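Local coordinates for putative outer membrane protein (LpxR) (Salmonella typhimurium, PDB 3FID), which removes acyl chains from lipid A, as an outer-membrane deacylase that modifies lipopolysaccharide, at residues F38-S52 with L202-G214. Residues are numbered along the deposited sequence; the frame is centred on the assembly and turned at random.
With ZN (zinc ion), chain D; ZN (zinc ion), chain C.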
ATOM      1  N   PHE A  38       1.817  -0.532   9.585  1.00 10.44           N
ATOM      2  CA  PHE A  38       0.769  -1.549   9.456  1.00 10.76           C
ATOM      3  C   PHE A  38       1.150  -2.720  10.365  1.00 11.28           C
ATOM      4  O   PHE A  38       2.303  -3.143  10.386  1.00 12.35           O
ATOM      5  CB  PHE A  38       0.671  -1.986   7.961  1.00 10.63           C
ATOM      6  CG  PHE A  38      -0.192  -3.205   7.702  1.00  8.45           C
ATOM      7  CD1 PHE A  38       0.298  -4.477   7.956  1.00 12.22           C
ATOM      8  CD2 PHE A  38      -1.462  -3.077   7.118  1.00  9.50           C
ATOM      9  CE1 PHE A  38      -0.471  -5.625   7.704  1.00 10.16           C
ATOM     10  CE2 PHE A  38      -2.264  -4.222   6.841  1.00 10.35           C
ATOM     11  CZ  PHE A  38      -1.750  -5.509   7.152  1.00 10.99           C
ATOM     12  N   LEU A  39       0.176  -3.212  11.120  1.00 11.86           N
ATOM     13  CA  LEU A  39       0.334  -4.418  11.936  1.00 12.67           C
ATOM     14  C   LEU A  39      -0.852  -5.291  11.603  1.00 11.67           C
ATOM     15  O   LEU A  39      -2.008  -4.822  11.578  1.00 12.42           O
ATOM     16  CB  LEU A  39       0.389  -4.046  13.428  1.00 13.20           C
ATOM     17  CG  LEU A  39       0.617  -5.116  14.506  1.00 15.09           C
ATOM     18  CD1 LEU A  39       1.910  -5.915  14.313  1.00 19.51           C
ATOM     19  CD2 LEU A  39       0.601  -4.481  15.907  1.00 19.42           C
ATOM     20  N   GLY A  40      -0.587  -6.550  11.273  1.00 12.40           N
ATOM     21  CA  GLY A  40      -1.672  -7.421  10.830  1.00 11.78           C
ATOM     22  C   GLY A  40      -1.503  -8.856  11.316  1.00 12.97           C
ATOM     23  O   GLY A  40      -0.407  -9.290  11.638  1.00 12.16           O
ATOM     24  N   TYR A  41      -2.624  -9.568  11.381  1.00 13.74           N
ATOM     25  CA  TYR A  41      -2.623 -10.981  11.751  1.00 15.20           C
ATOM     26  C   TYR A  41      -3.529 -11.729  10.797  1.00 15.81           C
ATOM     27  O   TYR A  41      -4.646 -11.283  10.549  1.00 15.31           O
ATOM     28  CB  TYR A  41      -3.136 -11.172  13.185  1.00 16.02           C
ATOM     29  CG  TYR A  41      -3.253 -12.642  13.568  1.00 17.85           C
ATOM     30  CD1 TYR A  41      -4.509 -13.251  13.752  1.00 16.95           C
ATOM     31  CD2 TYR A  41      -2.107 -13.417  13.710  1.00 19.34           C
ATOM     32  CE1 TYR A  41      -4.591 -14.598  14.091  1.00 17.93           C
ATOM     33  CE2 TYR A  41      -2.181 -14.750  14.019  1.00 17.53           C
ATOM     34  CZ  TYR A  41      -3.419 -15.331  14.225  1.00 16.62           C
ATOM     35  OH  TYR A  41      -3.428 -16.652  14.576  1.00 19.04           O
ATOM     36  N   SER A  42      -3.029 -12.857  10.273  1.00 16.67           N
ATOM     37  CA  SER A  42      -3.770 -13.726   9.383  1.00 18.66           C
ATOM     38  C   SER A  42      -3.906 -15.095  10.023  1.00 18.42           C
ATOM     39  O   SER A  42      -2.936 -15.661  10.467  1.00 19.07           O
ATOM     40  CB  SER A  42      -3.014 -13.890   8.069  1.00 19.39           C
ATOM     41  OG  SER A  42      -3.468 -12.938   7.124  1.00 24.13           O
ATOM     42  N   HIS A  43      -5.121 -15.614  10.076  1.00 19.01           N
ATOM     43  CA  HIS A  43      -5.324 -16.952  10.622  1.00 18.46           C
ATOM     44  C   HIS A  43      -5.857 -17.877   9.529  1.00 18.53           C
ATOM     45  O   HIS A  43      -6.789 -17.524   8.854  1.00 17.48           O
ATOM     46  CB  HIS A  43      -6.300 -16.888  11.799  1.00 18.81           C
ATOM     47  CG  HIS A  43      -6.581 -18.221  12.421  1.00 18.98           C
ATOM     48  ND1 HIS A  43      -5.612 -18.964  13.050  1.00 21.46           N
ATOM     49  CD2 HIS A  43      -7.717 -18.955  12.480  1.00 22.72           C
ATOM     50  CE1 HIS A  43      -6.138 -20.096  13.485  1.00 20.96           C
ATOM     51  NE2 HIS A  43      -7.418 -20.107  13.160  1.00 21.08           N
ATOM     52  N   ASP A  44      -5.242 -19.050   9.358  1.00 20.20           N
ATOM     53  CA  ASP A  44      -5.748 -20.038   8.402  1.00 22.80           C
ATOM     54  C   ASP A  44      -6.916 -20.795   8.999  1.00 22.81           C
ATOM     55  O   ASP A  44      -6.754 -21.527   9.969  1.00 23.14           O
ATOM     56  CB  ASP A  44      -4.651 -21.016   7.930  1.00 23.66           C
ATOM     57  CG  ASP A  44      -3.828 -21.608   9.077  1.00 29.39           C
ATOM     58  OD1 ASP A  44      -3.681 -20.958  10.144  1.00 32.11           O
ATOM     59  OD2 ASP A  44      -3.295 -22.743   8.903  1.00 36.41           O
ATOM     60  N   LEU A  45      -8.101 -20.593   8.438  1.00 24.11           N
ATOM     61  CA  LEU A  45      -9.265 -21.389   8.821  1.00 25.23           C
ATOM     62  C   LEU A  45      -9.204 -22.798   8.213  1.00 25.21           C
ATOM     63  O   LEU A  45      -9.607 -23.772   8.843  1.00 24.53           O
ATOM     64  CB  LEU A  45     -10.566 -20.669   8.492  1.00 25.99           C
ATOM     65  CG  LEU A  45     -10.896 -19.583   9.527  1.00 28.46           C
ATOM     66  CD1 LEU A  45     -10.360 -18.266   9.055  1.00 29.77           C
ATOM     67  CD2 LEU A  45     -12.400 -19.476   9.740  1.00 30.95           C
ATOM     68  N   THR A  46      -8.665 -22.879   6.999  1.00 24.74           N
ATOM     69  CA  THR A  46      -8.344 -24.123   6.333  1.00 24.58           C
ATOM     70  C   THR A  46      -7.018 -23.889   5.623  1.00 24.89           C
ATOM     71  O   THR A  46      -6.452 -22.790   5.709  1.00 24.67           O
ATOM     72  CB  THR A  46      -9.402 -24.518   5.278  1.00 24.37           C
ATOM     73  OG1 THR A  46      -9.337 -23.623   4.156  1.00 23.17           O
ATOM     74  CG2 THR A  46     -10.809 -24.492   5.856  1.00 24.41           C
ATOM     75  N   ASP A  47      -6.508 -24.911   4.941  1.00 24.44           N
ATOM     76  CA  ASP A  47      -5.306 -24.743   4.113  1.00 24.60           C
ATOM     77  C   ASP A  47      -5.578 -23.754   2.982  1.00 23.39           C
ATOM     78  O   ASP A  47      -4.655 -23.122   2.487  1.00 23.86           O
ATOM     79  CB  ASP A  47      -4.837 -26.085   3.530  1.00 25.29           C
ATOM     80  CG  ASP A  47      -4.078 -26.939   4.553  1.00 29.56           C
ATOM     81  OD1 ASP A  47      -3.706 -28.085   4.216  1.00 33.36           O
ATOM     82  OD2 ASP A  47      -3.867 -26.474   5.698  1.00 31.88           O
ATOM     83  N   ALA A  48      -6.841 -23.619   2.589  1.00 21.91           N
ATOM     84  CA  ALA A  48      -7.196 -22.759   1.450  1.00 21.22           C
ATOM     85  C   ALA A  48      -7.582 -21.303   1.800  1.00 20.71           C
ATOM     86  O   ALA A  48      -7.573 -20.443   0.921  1.00 19.33           O
ATOM     87  CB  ALA A  48      -8.288 -23.405   0.643  1.00 21.52           C
ATOM     88  N   SER A  49      -7.919 -21.048   3.071  1.00 20.64           N
ATOM     89  CA  SER A  49      -8.629 -19.833   3.459  1.00 20.40           C
ATOM     90  C   SER A  49      -8.090 -19.160   4.716  1.00 20.47           C
ATOM     91  O   SER A  49      -7.884 -19.819   5.748  1.00 19.20           O
ATOM     92  CB  SER A  49     -10.098 -20.150   3.684  1.00 21.28           C
ATOM     93  OG  SER A  49     -10.764 -20.478   2.475  1.00 24.23           O
ATOM     94  N   GLN A  50      -7.933 -17.834   4.640  1.00 19.36           N
ATOM     95  CA  GLN A  50      -7.508 -17.028   5.782  1.00 19.50           C
ATOM     96  C   GLN A  50      -8.507 -15.950   6.125  1.00 18.78           C
ATOM     97  O   GLN A  50      -9.241 -15.442   5.256  1.00 19.59           O
ATOM     98  CB  GLN A  50      -6.202 -16.297   5.499  1.00 20.15           C
ATOM     99  CG  GLN A  50      -5.007 -17.137   5.267  1.00 21.02           C
ATOM    100  CD  GLN A  50      -3.747 -16.286   5.153  1.00 23.13           C
ATOM    101  OE1 GLN A  50      -3.712 -15.261   4.439  1.00 26.35           O
ATOM    102  NE2 GLN A  50      -2.714 -16.703   5.857  1.00 23.23           N
ATOM    103  N   LEU A  51      -8.521 -15.610   7.412  1.00 18.44           N
ATOM    104  CA  LEU A  51      -9.159 -14.418   7.913  1.00 18.62           C
ATOM    105  C   LEU A  51      -8.074 -13.531   8.511  1.00 17.95           C
ATOM    106  O   LEU A  51      -7.331 -13.983   9.384  1.00 17.46           O
ATOM    107  CB  LEU A  51     -10.170 -14.777   9.003  1.00 18.34           C
ATOM    108  CG  LEU A  51     -11.029 -13.645   9.563  1.00 19.30           C
ATOM    109  CD1 LEU A  51     -11.947 -12.928   8.529  1.00 22.00           C
ATOM    110  CD2 LEU A  51     -11.828 -14.183  10.742  1.00 21.00           C
ATOM    111  N   SER A  52      -8.031 -12.261   8.082  1.00 17.02           N
ATOM    112  CA  SER A  52      -7.008 -11.318   8.537  1.00 15.93           C
ATOM    113  C   SER A  52      -7.583 -10.116   9.270  1.00 14.79           C
ATOM    114  O   SER A  52      -8.659  -9.645   8.930  1.00 14.59           O
ATOM    115  CB  SER A  52      -6.217 -10.795   7.343  1.00 16.27           C
ATOM    116  OG  SER A  52      -5.591 -11.869   6.692  1.00 17.59           O
ATOM    117  N   LEU A 202      -5.454  -3.106  -1.694  1.00 12.82           N
ATOM    118  CA  LEU A 202      -5.495  -4.562  -1.628  1.00 12.89           C
ATOM    119  C   LEU A 202      -4.078  -5.140  -1.414  1.00 13.49           C
ATOM    120  O   LEU A 202      -3.892  -6.351  -1.400  1.00 13.83           O
ATOM    121  CB  LEU A 202      -6.157  -5.160  -2.900  1.00 12.98           C
ATOM    122  CG  LEU A 202      -7.685  -5.263  -3.094  1.00 14.01           C
ATOM    123  CD1 LEU A 202      -8.362  -6.239  -2.110  1.00 13.25           C
ATOM    124  CD2 LEU A 202      -8.358  -3.866  -3.062  1.00 15.25           C
ATOM    125  N   SER A 203      -3.085  -4.280  -1.190  1.00 13.95           N
ATOM    126  CA  SER A 203      -1.735  -4.768  -0.978  1.00 15.28           C
ATOM    127  C   SER A 203      -1.666  -5.544   0.355  1.00 15.09           C
ATOM    128  O   SER A 203      -2.385  -5.238   1.320  1.00 14.45           O
ATOM    129  CB  SER A 203      -0.718  -3.621  -1.105  1.00 16.15           C
ATOM    130  OG  SER A 203      -0.619  -2.861   0.081  1.00 23.26           O
ATOM    131  N   ARG A 204      -0.858  -6.592   0.391  1.00 14.68           N
ATOM    132  CA  ARG A 204      -0.937  -7.493   1.536  1.00 15.16           C
ATOM    133  C   ARG A 204      -0.091  -6.980   2.709  1.00 13.95           C
ATOM    134  O   ARG A 204      -0.309  -7.396   3.849  1.00 13.66           O
ATOM    135  CB  ARG A 204      -0.640  -8.930   1.123  1.00 16.40           C
ATOM    136  CG  ARG A 204      -1.800  -9.577   0.273  1.00 17.33           C
ATOM    137  CD  ARG A 204      -2.817 -10.236   1.212  1.00 20.41           C
ATOM    138  NE  ARG A 204      -2.239 -11.488   1.681  1.00 22.03           N
ATOM    139  CZ  ARG A 204      -2.596 -12.141   2.775  1.00 21.21           C
ATOM    140  NH1 ARG A 204      -3.541 -11.662   3.584  1.00 23.22           N
ATOM    141  NH2 ARG A 204      -1.972 -13.257   3.074  1.00 22.24           N
ATOM    142  N   ARG A 205       0.828  -6.054   2.421  1.00 13.77           N
ATOM    143  CA  ARG A 205       1.586  -5.316   3.459  1.00 13.90           C
ATOM    144  C   ARG A 205       2.178  -6.249   4.521  1.00 14.10           C
ATOM    145  O   ARG A 205       2.048  -6.013   5.727  1.00 14.17           O
ATOM    146  CB  ARG A 205       0.700  -4.229   4.110  1.00 14.09           C
ATOM    147  CG  ARG A 205       0.123  -3.243   3.069  1.00 13.49           C
ATOM    148  CD  ARG A 205      -0.683  -2.118   3.705  1.00 13.31           C
ATOM    149  NE  ARG A 205       0.138  -1.153   4.452  1.00 13.98           N
ATOM    150  CZ  ARG A 205      -0.318   0.034   4.870  1.00 13.74           C
ATOM    151  NH1 ARG A 205      -1.571   0.382   4.605  1.00 12.31           N
ATOM    152  NH2 ARG A 205       0.478   0.892   5.523  1.00 13.95           N
ATOM    153  N   GLY A 206       2.836  -7.308   4.069  1.00 14.53           N
ATOM    154  CA  GLY A 206       3.483  -8.231   5.003  1.00 14.51           C
ATOM    155  C   GLY A 206       2.740  -9.527   5.294  1.00 14.89           C
ATOM    156  O   GLY A 206       3.361 -10.512   5.660  1.00 13.93           O
ATOM    157  N   LEU A 207       1.421  -9.539   5.155  1.00 14.48           N
ATOM    158  CA  LEU A 207       0.698 -10.770   5.404  1.00 14.70           C
ATOM    159  C   LEU A 207       1.049 -11.812   4.346  1.00 15.43           C
ATOM    160  O   LEU A 207       1.246 -11.485   3.177  1.00 15.12           O
ATOM    161  CB  LEU A 207      -0.798 -10.530   5.482  1.00 14.83           C
ATOM    162  CG  LEU A 207      -1.201  -9.587   6.620  1.00 16.03           C
ATOM    163  CD1 LEU A 207      -2.630  -9.122   6.412  1.00 16.56           C
ATOM    164  CD2 LEU A 207      -0.976 -10.262   8.005  1.00 16.13           C
ATOM    165  N   ILE A 208       1.149 -13.059   4.786  1.00 15.80           N
ATOM    166  CA  ILE A 208       1.564 -14.172   3.911  1.00 16.87           C
ATOM    167  C   ILE A 208       0.538 -15.301   4.011  1.00 17.19           C
ATOM    168  O   ILE A 208       0.137 -15.675   5.108  1.00 17.54           O
ATOM    169  CB  ILE A 208       2.992 -14.687   4.303  1.00 17.16           C
ATOM    170  CG1 ILE A 208       4.050 -13.619   3.936  1.00 16.98           C
ATOM    171  CG2 ILE A 208       3.315 -16.052   3.624  1.00 18.00           C
ATOM    172  CD1 ILE A 208       5.471 -13.890   4.515  1.00 17.84           C
ATOM    173  N   HIS A 209       0.123 -15.839   2.868  1.00 17.68           N
ATOM    174  CA  HIS A 209      -0.683 -17.065   2.844  1.00 18.99           C
ATOM    175  C   HIS A 209       0.223 -18.124   2.248  1.00 20.02           C
ATOM    176  O   HIS A 209       0.560 -18.055   1.071  1.00 20.47           O
ATOM    177  CB  HIS A 209      -1.921 -16.878   1.960  1.00 18.58           C
ATOM    178  CG  HIS A 209      -2.849 -18.058   1.955  1.00 17.63           C
ATOM    179  ND1 HIS A 209      -3.804 -18.244   0.982  1.00 16.88           N
ATOM    180  CD2 HIS A 209      -2.956 -19.117   2.794  1.00 17.01           C
ATOM    181  CE1 HIS A 209      -4.476 -19.357   1.230  1.00 17.84           C
ATOM    182  NE2 HIS A 209      -3.968 -19.917   2.312  1.00 17.07           N
ATOM    183  N   THR A 210       0.669 -19.071   3.059  1.00 22.41           N
ATOM    184  CA  THR A 210       1.588 -20.085   2.551  1.00 24.62           C
ATOM    185  C   THR A 210       1.320 -21.457   3.119  1.00 27.03           C
ATOM    186  O   THR A 210       0.847 -21.587   4.244  1.00 27.06           O
ATOM    187  CB  THR A 210       3.071 -19.721   2.806  1.00 23.79           C
ATOM    188  OG1 THR A 210       3.909 -20.649   2.095  1.00 24.97           O
ATOM    189  CG2 THR A 210       3.418 -19.754   4.304  1.00 22.84           C
ATOM    190  N   GLN A 211       1.646 -22.478   2.326  1.00 30.05           N
ATOM    191  CA  GLN A 211       1.645 -23.867   2.800  1.00 33.10           C
ATOM    192  C   GLN A 211       3.020 -24.229   3.403  1.00 32.78           C
ATOM    193  O   GLN A 211       3.117 -25.047   4.320  1.00 34.27           O
ATOM    194  CB  GLN A 211       1.242 -24.821   1.662  1.00 33.16           C
ATOM    195  CG  GLN A 211      -0.242 -24.646   1.163  1.00 35.81           C
ATOM    196  CD  GLN A 211      -0.731 -25.779   0.207  1.00 37.19           C
ATOM    197  OE1 GLN A 211      -0.027 -26.182  -0.741  1.00 42.55           O
ATOM    198  NE2 GLN A 211      -1.955 -26.281   0.457  1.00 39.89           N
ATOM    199  N   LYS A 212       4.057 -23.533   2.947  1.00 31.93           N
ATOM    200  CA  LYS A 212       5.463 -23.923   3.127  1.00 31.02           C
ATOM    201  C   LYS A 212       6.021 -23.819   4.554  1.00 30.48           C
ATOM    202  O   LYS A 212       5.778 -22.850   5.263  1.00 30.55           O
ATOM    203  CB  LYS A 212       6.332 -23.119   2.135  1.00 30.65           C
ATOM    204  CG  LYS A 212       7.782 -23.576   1.965  1.00 30.65           C
ATOM    205  CD  LYS A 212       7.923 -24.957   1.333  1.00 30.13           C
ATOM    206  CE  LYS A 212       9.395 -25.252   0.955  1.00 29.79           C
ATOM    207  NZ  LYS A 212      10.370 -25.139   2.098  1.00 25.49           N
ATOM    208  N   GLU A 213       6.768 -24.843   4.962  1.00 29.53           N
ATOM    209  CA  GLU A 213       7.580 -24.795   6.174  1.00 29.26           C
ATOM    210  C   GLU A 213       9.046 -24.817   5.782  1.00 27.38           C
ATOM    211  O   GLU A 213       9.401 -25.350   4.735  1.00 27.62           O
ATOM    212  CB  GLU A 213       7.278 -25.987   7.083  1.00 29.86           C
ATOM    213  CG  GLU A 213       5.803 -26.133   7.444  1.00 31.77           C
ATOM    214  CD  GLU A 213       5.559 -27.148   8.553  1.00 32.97           C
ATOM    215  OE1 GLU A 213       6.477 -27.942   8.875  1.00 37.61           O
ATOM    216  OE2 GLU A 213       4.437 -27.142   9.105  1.00 38.55           O
ATOM    217  N   GLY A 214       9.900 -24.265   6.633  1.00 25.29           N
ATOM    218  CA  GLY A 214      11.316 -24.135   6.320  1.00 23.21           C
ATOM    219  C   GLY A 214      11.592 -22.914   5.459  1.00 21.91           C
ATOM    220  O   GLY A 214      11.098 -21.822   5.748  1.00 20.95           O
TER
HETATM  221 ZN    ZN D 298      -3.580 -18.637  13.433  1.00 31.66          ZN
HETATM  222 ZN    ZN C 297      -1.893 -20.744  11.257  1.00 35.66          ZN
HETATM  223  O   HOH W   1      -4.325 -21.320   4.712  1.00 33.22           O
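The irregular segment 202-214 runs inside the LpxR beta-barrel along the hairpin of strands 33-44 and 49-60, with Phe38 facing Arg205, Ser42 facing Leu207 and Gln50 facing His209. It belongs to the long connection between helix 191-194 and strand 215-228, which folds back into the barrel and fills part of its lumen. Its bend is a type I' turn from Arg204 to Leu207.

At this turn Arg205 lies over one face of the Phe38 ring. Its CB makes a CH-pi contact almost directly over the ring centre, 3.7 Å from the Phe38 ring centroid. The arginine chain then runs extended to CG and CD and bends at chi3 (70°), which lays the guanidinium over Phe38 CB and leads it to a salt bridge with Asp58. Leu207 CD1 meets the ring edge of Phe38, 3.8 Å from CZ. The other methyl, CD2, packs against the backbone of Gly40, 3.6 Å from its C atom.

Gln50 reaches inward with its chain extended and uses both ends of its amide. NE2 of Gln50 donates to Ile208 O at 3.1 Å. OE1 of Gln50 accepts from Arg204 NH2 at 3.0 Å, with the donor in the carbonyl plane. The same arginine forms a salt bridge with Asp196, which also accepts from His209 N.

CG of Gln50 sits over one face of the His209 ring, with the amide and ring planes 24° apart. The ring also has Arg98 as a polar partner. Outward-facing Tyr41 and His43 bind one zinc ion and Asp44 another, and Ser1 also binds both ions. At the hairpin turn, His209 NE2 donates to Asp47 O at 3.3 Å, from 40° above the carbonyl plane, and a water lies 2.8 Å from the same NE2.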